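Local coordinates for fructosyl amine: oxygen oxidoreductase (Aspergillus fumigatus, PDB 3DJE), which oxidatively deglycates fructosyl amino acids, the Amadori products, with bound FAD as cofactor and oxygen as electron acceptor, at residues 341-346 / 361-366; 217-222 / 334-339; 230-235 / 403-408. All blocks are in the same frame, centred on the assembly; numbering follows the deposited sequence.

The three contacts lie close together around the flavin, their centres 10 to 11 Å apart. Along the chain the segments come in the order 217-222, 230-235, 334-339, 341-346, 361-366 and 403-408. Contacts 2 and 3 therefore cross, and contact 1 is nested inside the loop closed by contact 3. Contacts 2 and 3 share one mixed sheet, in which strands 232-242 and 331-339 are neighbours. Segment 341-346 runs from strand 331-339 into strand 346-347 of the Rossmann-type sheet, and 361-366 follows its strand 356-360. Contacts 1 and 2 both touch FAD. Asp339 of contact 2 forms a salt bridge with Arg232 of contact 3. Together they bring the two sheets and the loop 403-408 close to FAD.

Contact 1 of 3, residues 341-346 / 361-366; sequences ANREFL and GASGRG. With FAD (flavin-adenine dinucleotide), chain C; FSA (1-S-(carboxymethyl)-1-thio-beta-D-fructopyranose), chain D.
Arg365 donates to the backbone oxygen of Arg343, and Arg343 donates to that of Ser363, in the type I' beta turn Ala362 to Arg365 after strand 356-360 of the Rossmann-type FAD domain. Each arginine turns the side of its guanidinium, NE and NH2, to one backbone oxygen of the other segment. Arg365 NH2 lies 2.9 Å from Arg343 O, which is also bonded by NE and sits in the guanidinium plane. Arg343 NE is 3.0 Å from Ser363 O, which takes NH2 as well but is tilted out of the plane. The bend at chi3 of Arg343 (68°) carries NE to this oxygen.

One salt bridge is added, with Glu344 OE1 3.1 Å from Arg365 NH2. The carboxylate and guanidinium planes are nearly perpendicular, 88° apart. Asn70 is hydrogen-bonded to both of these groups.

Packing is led by Phe345. Its CE1 stands over the centre of the Arg365 guanidinium, 3.8 Å from CZ, with the two planes 23° apart. Trp17 and Tyr369 meet the same ring edge-to-face. Phe345 CA also makes a straight C-H...O contact of 3.6 Å with Gly361 O.

The turn meets both ligands. The substrate analogue FSA donates from its O5 to Gly364 O at 2.8 Å, and Arg343 and Arg365 line the same pocket. Both arginines are buried, and their grip on each other's segment fixes the turn beside the ligands. On the cofactor side, Gly366 N donates to the ribityl hydroxyl O3' of FAD at 2.9 Å.

Contact 2 of 3, residues 217-222 / 334-339; sequences AGASAG and ICWCAD. With FAD (flavin-adenine dinucleotide), chain C.
Ala219 points its methyl group toward strand 331-339, where it meets Trp336 and Cys337. This is a buried contact between the loop after Rossmann strand 212-215 and an edge of the neighbouring mixed sheet, with FAD lying along both. Ala219 CB is 3.3 Å from Cys337 O and 3.5 Å from Trp336 CB. Ala338 CB also faces the loop and lies 4.1 Å from Ala219 CA.

Trp336 starts toward Ala219 but its ring leads away. The indole NE1 is hydrogen-bonded to Phe300 O, and the ring packs on Ala235 of strand 232-242. Only the base of this side chain therefore takes part in the meeting.

Cys337 is turned the other way, its CB directed away from the loop. SG is anti to the backbone N (chi1 -164°) and approaches the flavin's ribityl O3' at 3.1 Å. It also accepts a weak hydrogen bond from Ala338 N. Cys335 is two residues earlier on the strand. Its SG is covalently bonded to FAD C8M at 1.7 Å, a thioether on the 8-methyl group of the isoalloxazine.

On the loop side, Gly218 has a positive phi and brings its CA to 3.5 Å from FAD O3P. One water joins all three parties. It accepts from Ala219 N, donates to Trp336 O and donates to FAD O2A at 2.6 Å.

The chemistry implies a cofactor held at two places, covalently at its ring and through water at its pyrophosphate. The cysteinyl thioether, as in the MSOX family, ties the ring permanently to the strand. The shared water bridges FAD O2A to Ala219 N and Trp336 O, linking the pyrophosphate to the backbone of both segments.

Contact 3 of 3, residues 230-235 / 403-408; sequences QLRPTA and RNWRDT
Arg232 NH1 donates to two backbone oxygens of the type I turn Asn404 to Asp407: Trp405 O and Asp407 O, each 2.8 Å away. The Asp407 bond is the straighter (162°) and lies near the guanidinium plane. Arg232 CG is anti to the backbone N (chi1 -176°), which sets it 3.7 Å from Trp405 CE3. The other nitrogens are held too. NE donates to Thr234 OG1 at 2.9 Å, and NH2 forms a salt bridge with Asp339. A water accepts from NH2 and reaches Thr408 O by a weak bond.

Arg403 comes in on an extended chain. Its NH2 sits 3.6 Å from Arg232 CB, and its NH1 and NH2 are hydrogen-bonded to Asn229 O and Asp339 O. The carboxylate of Asp339 may ease the approach of the two like charges.

Trp405 completes the packing. Its CZ3 lies over the rim of the Arg403 guanidinium and, at the ring edge, meets Arg232 CB at 3.7 Å. The turn belongs to the loop between helix 397-400 and strand 419-420. It rests beside strand 232-242, which runs between strands 331-339 and 274-289, and Trp405 and Arg406 touch Met287 of the latter.

Contact 1 of 3, residues 341-346 / 361-366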
loop_
_atom_site.group_PDB
_atom_site.type_symbol
_atom_site.label_atom_id
_atom_site.label_comp_id
_atom_site.label_asym_id
_atom_site.label_seq_id
_atom_site.Cartn_x
_atom_site.Cartn_y
_atom_site.Cartn_z
ATOM N N ALA A 341 7.301 -11.753 6.776
ATOM C CA ALA A 341 7.988 -12.891 6.148
ATOM C C ALA A 341 7.112 -13.704 5.195
ATOM O O ALA A 341 7.630 -14.412 4.328
ATOM C CB ALA A 341 8.608 -13.811 7.222
ATOM N N ASN A 342 5.796 -13.597 5.365
ATOM C CA ASN A 342 4.825 -14.300 4.511
ATOM C C ASN A 342 3.761 -13.361 3.923
ATOM O O ASN A 342 2.740 -13.811 3.398
ATOM C CB ASN A 342 4.160 -15.431 5.302
ATOM C CG ASN A 342 3.322 -14.923 6.455
ATOM O OD1 ASN A 342 3.329 -13.724 6.774
ATOM N ND2 ASN A 342 2.601 -15.834 7.103
ATOM N N ARG A 343 4.013 -12.056 4.050
ATOM C CA ARG A 343 3.117 -10.998 3.554
ATOM C C ARG A 343 1.699 -11.041 4.142
ATOM O O ARG A 343 0.743 -10.543 3.546
ATOM C CB ARG A 343 3.127 -10.920 2.028
ATOM C CG ARG A 343 4.460 -10.433 1.497
ATOM C CD ARG A 343 4.412 -10.312 -0.011
ATOM N NE ARG A 343 3.518 -9.235 -0.428
ATOM C CZ ARG A 343 3.137 -9.027 -1.682
ATOM N NH1 ARG A 343 3.580 -9.829 -2.652
ATOM N NH2 ARG A 343 2.329 -8.016 -1.961
ATOM N N GLU A 344 1.595 -11.600 5.337
ATOM C CA GLU A 344 0.384 -11.451 6.146
ATOM C C GLU A 344 0.522 -10.270 7.105
ATOM O O GLU A 344 1.631 -9.911 7.506
ATOM C CB GLU A 344 0.076 -12.723 6.936
ATOM C CG GLU A 344 -0.072 -13.997 6.108
ATOM C CD GLU A 344 -1.219 -13.981 5.073
ATOM O OE1 GLU A 344 -2.089 -13.072 5.069
ATOM O OE2 GLU A 344 -1.246 -14.916 4.240
ATOM N N PHE A 345 -0.606 -9.674 7.481
ATOM C CA PHE A 345 -0.574 -8.431 8.251
ATOM C C PHE A 345 -0.119 -8.665 9.689
ATOM O O PHE A 345 -0.152 -9.805 10.191
ATOM C CB PHE A 345 -1.951 -7.755 8.248
ATOM C CG PHE A 345 -2.515 -7.535 6.874
ATOM C CD1 PHE A 345 -1.674 -7.220 5.793
ATOM C CD2 PHE A 345 -3.887 -7.600 6.667
ATOM C CE1 PHE A 345 -2.185 -7.002 4.498
ATOM C CE2 PHE A 345 -4.423 -7.382 5.382
ATOM C CZ PHE A 345 -3.573 -7.077 4.298
ATOM N N LEU A 346 0.321 -7.588 10.347
ATOM C CA LEU A 346 0.754 -7.643 11.737
ATOM C C LEU A 346 -0.116 -6.661 12.527
ATOM O O LEU A 346 0.153 -5.451 12.579
ATOM C CB LEU A 346 2.250 -7.300 11.866
ATOM C CG LEU A 346 2.833 -7.275 13.280
ATOM C CD1 LEU A 346 2.403 -8.482 14.141
ATOM C CD2 LEU A 346 4.345 -7.181 13.148
ATOM N N GLY A 361 2.778 -3.971 8.919
ATOM C CA GLY A 361 3.093 -5.069 8.011
ATOM C C GLY A 361 2.083 -5.229 6.881
ATOM O O GLY A 361 1.723 -6.339 6.514
ATOM N N ALA A 362 1.644 -4.107 6.311
ATOM C CA ALA A 362 0.688 -4.140 5.193
ATOM C C ALA A 362 1.247 -4.833 3.946
ATOM O O ALA A 362 0.490 -5.171 3.023
ATOM C CB ALA A 362 0.215 -2.735 4.856
ATOM N N SER A 363 2.564 -5.044 3.914
ATOM C CA SER A 363 3.175 -5.970 2.941
ATOM C C SER A 363 2.880 -5.611 1.470
ATOM O O SER A 363 2.724 -6.490 0.597
ATOM C CB SER A 363 2.780 -7.417 3.279
ATOM O OG SER A 363 3.254 -7.781 4.574
ATOM N N GLY A 364 2.848 -4.308 1.195
ATOM C CA GLY A 364 2.664 -3.816 -0.171
ATOM C C GLY A 364 1.333 -4.182 -0.777
ATOM O O GLY A 364 1.209 -4.250 -2.005
ATOM N N ARG A 365 0.318 -4.393 0.064
ATOM C CA ARG A 365 -1.006 -4.717 -0.466
ATOM C C ARG A 365 -2.111 -4.188 0.443
ATOM O O ARG A 365 -3.227 -4.676 0.399
ATOM C CB ARG A 365 -1.132 -6.228 -0.674
ATOM C CG ARG A 365 -1.128 -7.046 0.609
ATOM C CD ARG A 365 -0.983 -8.525 0.293
ATOM N NE ARG A 365 -1.047 -9.363 1.487
ATOM C CZ ARG A 365 -2.171 -9.856 2.007
ATOM N NH1 ARG A 365 -3.349 -9.593 1.436
ATOM N NH2 ARG A 365 -2.124 -10.618 3.099
ATOM N N GLY A 366 -1.804 -3.164 1.241
ATOM C CA GLY A 366 -2.737 -2.739 2.271
ATOM C C GLY A 366 -3.685 -1.601 1.931
ATOM O O GLY A 366 -4.555 -1.283 2.751
HETATM P PA FAD C . 1.476 4.582 5.093
HETATM O O1A FAD C . 0.190 4.887 4.457
HETATM O O2A FAD C . 2.727 4.738 4.288
HETATM O O5B FAD C . 1.502 5.484 6.391
HETATM C C5B FAD C . 2.643 5.584 7.247
HETATM C C4B FAD C . 2.539 6.935 7.967
HETATM O O4B FAD C . 3.573 6.867 8.966
HETATM C C3B FAD C . 2.937 8.049 6.971
HETATM O O3B FAD C . 1.873 9.001 6.805
HETATM C C2B FAD C . 4.161 8.669 7.664
HETATM O O2B FAD C . 4.202 10.124 7.527
HETATM C C1B FAD C . 3.984 8.190 9.132
HETATM N N9A FAD C . 5.279 8.405 9.847
HETATM C C8A FAD C . 6.534 8.197 9.398
HETATM N N7A FAD C . 7.409 8.580 10.351
HETATM C C5A FAD C . 6.701 9.031 11.397
HETATM C C6A FAD C . 7.044 9.565 12.643
HETATM N N6A FAD C . 8.346 9.719 12.982
HETATM N N1A FAD C . 6.059 9.931 13.486
HETATM C C2A FAD C . 4.769 9.793 13.155
HETATM N N3A FAD C . 4.406 9.290 11.970
HETATM C C4A FAD C . 5.356 8.907 11.084
HETATM N N1 FAD C . -2.115 -1.463 -2.054
HETATM C C2 FAD C . -3.338 -1.839 -2.607
HETATM O O2 FAD C . -4.245 -2.300 -1.912
HETATM N N3 FAD C . -3.529 -1.693 -3.981
HETATM C C4 FAD C . -2.531 -1.196 -4.813
HETATM O O4 FAD C . -2.739 -1.076 -6.027
HETATM C C4X FAD C . -1.298 -0.839 -4.246
HETATM N N5 FAD C . -0.271 -0.353 -5.051
HETATM C C5X FAD C . 0.879 0.161 -4.457
HETATM C C6 FAD C . 1.799 0.831 -5.258
HETATM C C7 FAD C . 2.934 1.398 -4.692
HETATM C C7M FAD C . 3.925 2.104 -5.629
HETATM C C8 FAD C . 3.145 1.321 -3.317
HETATM C C8M FAD C . 4.371 2.020 -2.682
HETATM C C9 FAD C . 2.206 0.659 -2.513
HETATM C C9A FAD C . 1.060 0.085 -3.078
HETATM N N10 FAD C . 0.106 -0.597 -2.298
HETATM C C10 FAD C . -1.107 -0.977 -2.872
HETATM C "C1'" FAD C . 0.369 -0.895 -0.883
HETATM C "C2'" FAD C . -0.269 0.176 0.002
HETATM O "O2'" FAD C . -0.049 1.483 -0.574
HETATM C "C3'" FAD C . 0.338 0.099 1.399
HETATM O "O3'" FAD C . 0.352 -1.277 1.833
HETATM C "C4'" FAD C . -0.468 0.900 2.427
HETATM O "O4'" FAD C . -0.814 2.195 1.936
HETATM C "C5'" FAD C . 0.370 1.054 3.701
HETATM O "O5'" FAD C . -0.392 1.754 4.698
HETATM P P FAD C . 0.277 2.122 6.108
HETATM O O1P FAD C . 0.854 0.883 6.709
HETATM O O2P FAD C . -0.739 2.907 6.839
HETATM O O3P FAD C . 1.493 3.107 5.742
HETATM O OAB FSA D . -2.829 -5.270 -4.057
HETATM C CAL FSA D . -2.939 -5.088 -5.289
HETATM O OAA FSA D . -3.919 -5.528 -5.943
HETATM C CAH FSA D . -1.871 -4.342 -6.063
HETATM S SAK FSA D . -0.474 -3.935 -5.065
HETATM C C1 FSA D . 0.465 -3.203 -6.378
HETATM C C2 FSA D . 1.963 -3.186 -6.039
HETATM O O2 FSA D . 2.631 -2.208 -6.854
HETATM C C3 FSA D . 2.601 -4.559 -6.278
HETATM O O3 FSA D . 2.569 -4.881 -7.677
HETATM C C4 FSA D . 4.025 -4.637 -5.719
HETATM O O4 FSA D . 4.498 -5.991 -5.797
HETATM C C5 FSA D . 4.088 -4.185 -4.256
HETATM O O5 FSA D . 3.453 -5.136 -3.397
HETATM C C6 FSA D . 3.435 -2.818 -4.119
HETATM O O6 FSA D . 2.093 -2.872 -4.634
#

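Contact 2 of 3, residues 217-222 / 334-339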
loop_
_atom_site.group_PDB
_atom_site.type_symbol
_atom_site.label_atom_id
_atom_site.label_comp_id
_atom_site.label_asym_id
_atom_site.label_seq_id
_atom_site.Cartn_x
_atom_site.Cartn_y
_atom_site.Cartn_z
ATOM N N ALA A 217 2.929 3.457 11.614
ATOM C CA ALA A 217 3.902 4.258 10.887
ATOM C C ALA A 217 4.436 3.614 9.591
ATOM O O ALA A 217 5.450 4.067 9.035
ATOM C CB ALA A 217 5.054 4.639 11.841
ATOM N N GLY A 218 3.763 2.563 9.121
ATOM C CA GLY A 218 4.088 1.974 7.831
ATOM C C GLY A 218 5.525 1.517 7.770
ATOM O O GLY A 218 6.004 0.832 8.691
ATOM N N ALA A 219 6.211 1.892 6.692
ATOM C CA ALA A 219 7.603 1.460 6.481
ATOM C C ALA A 219 8.556 1.946 7.573
ATOM O O ALA A 219 9.651 1.403 7.706
ATOM C CB ALA A 219 8.111 1.915 5.111
ATOM N N SER A 220 8.137 2.963 8.334
ATOM C CA SER A 220 8.982 3.555 9.389
ATOM C C SER A 220 8.738 2.937 10.766
ATOM O O SER A 220 9.393 3.321 11.746
ATOM C CB SER A 220 8.759 5.074 9.469
ATOM O OG SER A 220 8.998 5.683 8.218
ATOM N N ALA A 221 7.803 1.996 10.855
ATOM C CA ALA A 221 7.402 1.452 12.157
ATOM C C ALA A 221 8.580 0.855 12.939
ATOM O O ALA A 221 8.662 1.020 14.163
ATOM C CB ALA A 221 6.273 0.425 12.013
ATOM N N GLY A 222 9.503 0.204 12.228
ATOM C CA GLY A 222 10.663 -0.436 12.873
ATOM C C GLY A 222 11.626 0.517 13.567
ATOM O O GLY A 222 12.499 0.086 14.338
ATOM N N ILE A 334 9.501 7.286 -5.369
ATOM C CA ILE A 334 9.521 5.992 -4.683
ATOM C C ILE A 334 8.440 5.974 -3.580
ATOM O O ILE A 334 8.043 7.026 -3.041
ATOM C CB ILE A 334 10.919 5.641 -4.148
ATOM C CG1 ILE A 334 11.341 6.596 -3.024
ATOM C CG2 ILE A 334 11.950 5.670 -5.329
ATOM C CD1 ILE A 334 12.687 6.220 -2.363
ATOM N N CYS A 335 7.972 4.773 -3.271
ATOM C CA CYS A 335 6.824 4.571 -2.412
ATOM C C CYS A 335 7.131 3.361 -1.531
ATOM O O CYS A 335 7.479 2.291 -2.051
ATOM C CB CYS A 335 5.633 4.286 -3.334
ATOM S SG CYS A 335 4.130 3.691 -2.558
ATOM N N TRP A 336 7.023 3.533 -0.208
ATOM C CA TRP A 336 7.495 2.529 0.748
ATOM C C TRP A 336 6.384 1.811 1.479
ATOM O O TRP A 336 5.386 2.430 1.860
ATOM C CB TRP A 336 8.341 3.189 1.831
ATOM C CG TRP A 336 9.695 3.655 1.380
ATOM C CD1 TRP A 336 10.002 4.863 0.843
ATOM C CD2 TRP A 336 10.917 2.918 1.461
ATOM N NE1 TRP A 336 11.354 4.932 0.572
ATOM C CE2 TRP A 336 11.936 3.748 0.939
ATOM C CE3 TRP A 336 11.250 1.625 1.917
ATOM C CZ2 TRP A 336 13.280 3.338 0.867
ATOM C CZ3 TRP A 336 12.588 1.213 1.839
ATOM C CH2 TRP A 336 13.584 2.074 1.307
ATOM N N CYS A 337 6.586 0.515 1.704
ATOM C CA CYS A 337 5.742 -0.242 2.633
ATOM C C CYS A 337 6.667 -1.163 3.420
ATOM O O CYS A 337 7.895 -0.953 3.448
ATOM C CB CYS A 337 4.631 -0.993 1.888
ATOM S SG CYS A 337 3.255 -1.609 2.938
ATOM N N ALA A 338 6.100 -2.170 4.071
ATOM C CA ALA A 338 6.926 -3.117 4.826
ATOM C C ALA A 338 6.342 -4.502 4.808
ATOM O O ALA A 338 5.174 -4.695 5.164
ATOM C CB ALA A 338 7.151 -2.639 6.254
ATOM N N ASP A 339 7.163 -5.466 4.394
ATOM C CA ASP A 339 6.721 -6.845 4.193
ATOM C C ASP A 339 7.027 -7.691 5.417
ATOM O O ASP A 339 8.157 -7.667 5.949
ATOM C CB ASP A 339 7.467 -7.495 3.027
ATOM C CG ASP A 339 7.039 -6.983 1.670
ATOM O OD1 ASP A 339 5.824 -6.814 1.432
ATOM O OD2 ASP A 339 7.940 -6.817 0.835
HETATM P PA FAD C . 1.476 4.582 5.093
HETATM O O1A FAD C . 0.190 4.887 4.457
HETATM O O2A FAD C . 2.727 4.738 4.288
HETATM O O5B FAD C . 1.502 5.484 6.391
HETATM C C5B FAD C . 2.643 5.584 7.247
HETATM C C4B FAD C . 2.539 6.935 7.967
HETATM O O4B FAD C . 3.573 6.867 8.966
HETATM C C3B FAD C . 2.937 8.049 6.971
HETATM O O3B FAD C . 1.873 9.001 6.805
HETATM C C2B FAD C . 4.161 8.669 7.664
HETATM O O2B FAD C . 4.202 10.124 7.527
HETATM C C1B FAD C . 3.984 8.190 9.132
HETATM N N9A FAD C . 5.279 8.405 9.847
HETATM C C8A FAD C . 6.534 8.197 9.398
HETATM N N7A FAD C . 7.409 8.580 10.351
HETATM C C5A FAD C . 6.701 9.031 11.397
HETATM C C6A FAD C . 7.044 9.565 12.643
HETATM N N6A FAD C . 8.346 9.719 12.982
HETATM N N1A FAD C . 6.059 9.931 13.486
HETATM C C2A FAD C . 4.769 9.793 13.155
HETATM N N3A FAD C . 4.406 9.290 11.970
HETATM C C4A FAD C . 5.356 8.907 11.084
HETATM N N1 FAD C . -2.115 -1.463 -2.054
HETATM C C2 FAD C . -3.338 -1.839 -2.607
HETATM O O2 FAD C . -4.245 -2.300 -1.912
HETATM N N3 FAD C . -3.529 -1.693 -3.981
HETATM C C4 FAD C . -2.531 -1.196 -4.813
HETATM O O4 FAD C . -2.739 -1.076 -6.027
HETATM C C4X FAD C . -1.298 -0.839 -4.246
HETATM N N5 FAD C . -0.271 -0.353 -5.051
HETATM C C5X FAD C . 0.879 0.161 -4.457
HETATM C C6 FAD C . 1.799 0.831 -5.258
HETATM C C7 FAD C . 2.934 1.398 -4.692
HETATM C C7M FAD C . 3.925 2.104 -5.629
HETATM C C8 FAD C . 3.145 1.321 -3.317
HETATM C C8M FAD C . 4.371 2.020 -2.682
HETATM C C9 FAD C . 2.206 0.659 -2.513
HETATM C C9A FAD C . 1.060 0.085 -3.078
HETATM N N10 FAD C . 0.106 -0.597 -2.298
HETATM C C10 FAD C . -1.107 -0.977 -2.872
HETATM C "C1'" FAD C . 0.369 -0.895 -0.883
HETATM C "C2'" FAD C . -0.269 0.176 0.002
HETATM O "O2'" FAD C . -0.049 1.483 -0.574
HETATM C "C3'" FAD C . 0.338 0.099 1.399
HETATM O "O3'" FAD C . 0.352 -1.277 1.833
HETATM C "C4'" FAD C . -0.468 0.900 2.427
HETATM O "O4'" FAD C . -0.814 2.195 1.936
HETATM C "C5'" FAD C . 0.370 1.054 3.701
HETATM O "O5'" FAD C . -0.392 1.754 4.698
HETATM P P FAD C . 0.277 2.122 6.108
HETATM O O1P FAD C . 0.854 0.883 6.709
HETATM O O2P FAD C . -0.739 2.907 6.839
HETATM O O3P FAD C . 1.493 3.107 5.742
HETATM O O HOH W 1 4.983 3.378 4.481
#

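Contact 3 of 3, residues 230-235 / 403-408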
loop_
_atom_site.group_PDB
_atom_site.type_symbol
_atom_site.label_atom_id
_atom_site.label_comp_id
_atom_site.label_asym_id
_atom_site.label_seq_id
_atom_site.Cartn_x
_atom_site.Cartn_y
_atom_site.Cartn_z
ATOM N N GLN A 230 10.477 -8.942 12.040
ATOM C CA GLN A 230 9.178 -9.173 11.377
ATOM C C GLN A 230 8.892 -8.245 10.196
ATOM O O GLN A 230 8.080 -8.596 9.332
ATOM C CB GLN A 230 8.023 -9.091 12.366
ATOM C CG GLN A 230 7.900 -10.281 13.298
ATOM C CD GLN A 230 6.832 -10.048 14.332
ATOM O OE1 GLN A 230 5.667 -10.390 14.124
ATOM N NE2 GLN A 230 7.215 -9.435 15.451
ATOM N N LEU A 231 9.536 -7.078 10.147
ATOM C CA LEU A 231 9.238 -6.118 9.065
ATOM C C LEU A 231 10.435 -5.850 8.158
ATOM O O LEU A 231 11.528 -5.596 8.652
ATOM C CB LEU A 231 8.713 -4.789 9.632
ATOM C CG LEU A 231 7.448 -4.797 10.509
ATOM C CD1 LEU A 231 7.177 -3.383 11.033
ATOM C CD2 LEU A 231 6.258 -5.309 9.714
ATOM N N ARG A 232 10.224 -5.882 6.843
ATOM C CA ARG A 232 11.245 -5.459 5.886
ATOM C C ARG A 232 10.725 -4.241 5.124
ATOM O O ARG A 232 9.939 -4.394 4.173
ATOM C CB ARG A 232 11.588 -6.576 4.883
ATOM C CG ARG A 232 12.723 -6.178 3.924
ATOM C CD ARG A 232 12.898 -7.199 2.784
ATOM N NE ARG A 232 11.755 -7.193 1.868
ATOM C CZ ARG A 232 11.567 -8.082 0.894
ATOM N NH1 ARG A 232 12.442 -9.076 0.722
ATOM N NH2 ARG A 232 10.490 -8.004 0.104
ATOM N N PRO A 233 11.151 -3.029 5.525
ATOM C CA PRO A 233 10.814 -1.851 4.722
ATOM C C PRO A 233 11.321 -2.014 3.293
ATOM O O PRO A 233 12.505 -2.317 3.082
ATOM C CB PRO A 233 11.526 -0.709 5.451
ATOM C CG PRO A 233 11.603 -1.169 6.856
ATOM C CD PRO A 233 11.904 -2.654 6.734
ATOM N N THR A 234 10.419 -1.833 2.323
ATOM C CA THR A 234 10.720 -2.082 0.909
ATOM C C THR A 234 9.975 -1.055 0.061
ATOM O O THR A 234 8.878 -0.604 0.431
ATOM C CB THR A 234 10.328 -3.521 0.507
ATOM O OG1 THR A 234 10.788 -4.432 1.511
ATOM C CG2 THR A 234 10.970 -3.903 -0.828
ATOM N N ALA A 235 10.577 -0.681 -1.061
ATOM C CA ALA A 235 10.038 0.398 -1.868
ATOM C C ALA A 235 9.775 -0.001 -3.311
ATOM O O ALA A 235 10.512 -0.814 -3.893
ATOM C CB ALA A 235 10.969 1.588 -1.821
ATOM N N ARG A 403 15.613 -15.031 8.985
ATOM C CA ARG A 403 14.979 -14.324 7.878
ATOM C C ARG A 403 15.876 -14.050 6.677
ATOM O O ARG A 403 16.976 -13.500 6.802
ATOM C CB ARG A 403 14.295 -13.039 8.337
ATOM C CG ARG A 403 13.548 -12.388 7.200
ATOM C CD ARG A 403 12.397 -11.536 7.648
ATOM N NE ARG A 403 11.666 -11.076 6.471
ATOM C CZ ARG A 403 10.709 -10.159 6.501
ATOM N NH1 ARG A 403 10.360 -9.610 7.659
ATOM N NH2 ARG A 403 10.097 -9.807 5.373
ATOM N N ASN A 404 15.370 -14.422 5.504
ATOM C CA ASN A 404 16.008 -14.083 4.245
ATOM C C ASN A 404 15.479 -12.750 3.733
ATOM O O ASN A 404 14.369 -12.689 3.180
ATOM C CB ASN A 404 15.753 -15.184 3.216
ATOM C CG ASN A 404 16.315 -14.852 1.845
ATOM O OD1 ASN A 404 17.105 -13.914 1.680
ATOM N ND2 ASN A 404 15.903 -15.623 0.848
ATOM N N TRP A 405 16.275 -11.696 3.913
ATOM C CA TRP A 405 15.902 -10.346 3.494
ATOM C C TRP A 405 15.786 -10.203 1.981
ATOM O O TRP A 405 15.166 -9.255 1.494
ATOM C CB TRP A 405 16.892 -9.293 4.023
ATOM C CG TRP A 405 16.982 -9.194 5.519
ATOM C CD1 TRP A 405 18.079 -9.459 6.286
ATOM C CD2 TRP A 405 15.941 -8.799 6.433
ATOM N NE1 TRP A 405 17.792 -9.251 7.616
ATOM C CE2 TRP A 405 16.487 -8.852 7.735
ATOM C CE3 TRP A 405 14.602 -8.406 6.276
ATOM C CZ2 TRP A 405 15.745 -8.521 8.879
ATOM C CZ3 TRP A 405 13.862 -8.084 7.411
ATOM C CH2 TRP A 405 14.435 -8.144 8.697
ATOM N N ARG A 406 16.398 -11.126 1.240
ATOM C CA ARG A 406 16.392 -11.077 -0.216
ATOM C C ARG A 406 15.286 -11.952 -0.836
ATOM O O ARG A 406 15.232 -12.112 -2.055
ATOM C CB ARG A 406 17.789 -11.426 -0.782
ATOM C CG ARG A 406 18.917 -10.426 -0.403
ATOM C CD ARG A 406 18.714 -9.053 -1.053
ATOM N NE ARG A 406 19.369 -7.968 -0.324
ATOM C CZ ARG A 406 19.003 -6.688 -0.393
ATOM N NH1 ARG A 406 17.986 -6.323 -1.162
ATOM N NH2 ARG A 406 19.659 -5.766 0.305
ATOM N N ASP A 407 14.403 -12.495 0.007
ATOM C CA ASP A 407 13.228 -13.266 -0.435
ATOM C C ASP A 407 12.342 -12.394 -1.327
ATOM O O ASP A 407 11.898 -11.311 -0.915
ATOM C CB ASP A 407 12.424 -13.768 0.779
ATOM C CG ASP A 407 11.386 -14.846 0.433
ATOM O OD1 ASP A 407 10.956 -14.982 -0.737
ATOM O OD2 ASP A 407 10.967 -15.565 1.371
ATOM N N THR A 408 12.071 -12.872 -2.538
ATOM C CA THR A 408 11.246 -12.107 -3.480
ATOM C C THR A 408 9.755 -12.114 -3.109
ATOM O O THR A 408 8.966 -11.346 -3.673
ATOM C CB THR A 408 11.431 -12.602 -4.931
ATOM O OG1 THR A 408 11.214 -14.018 -4.981
ATOM C CG2 THR A 408 12.835 -12.274 -5.434
HETATM O O HOH W 2 9.591 -8.942 -2.524
#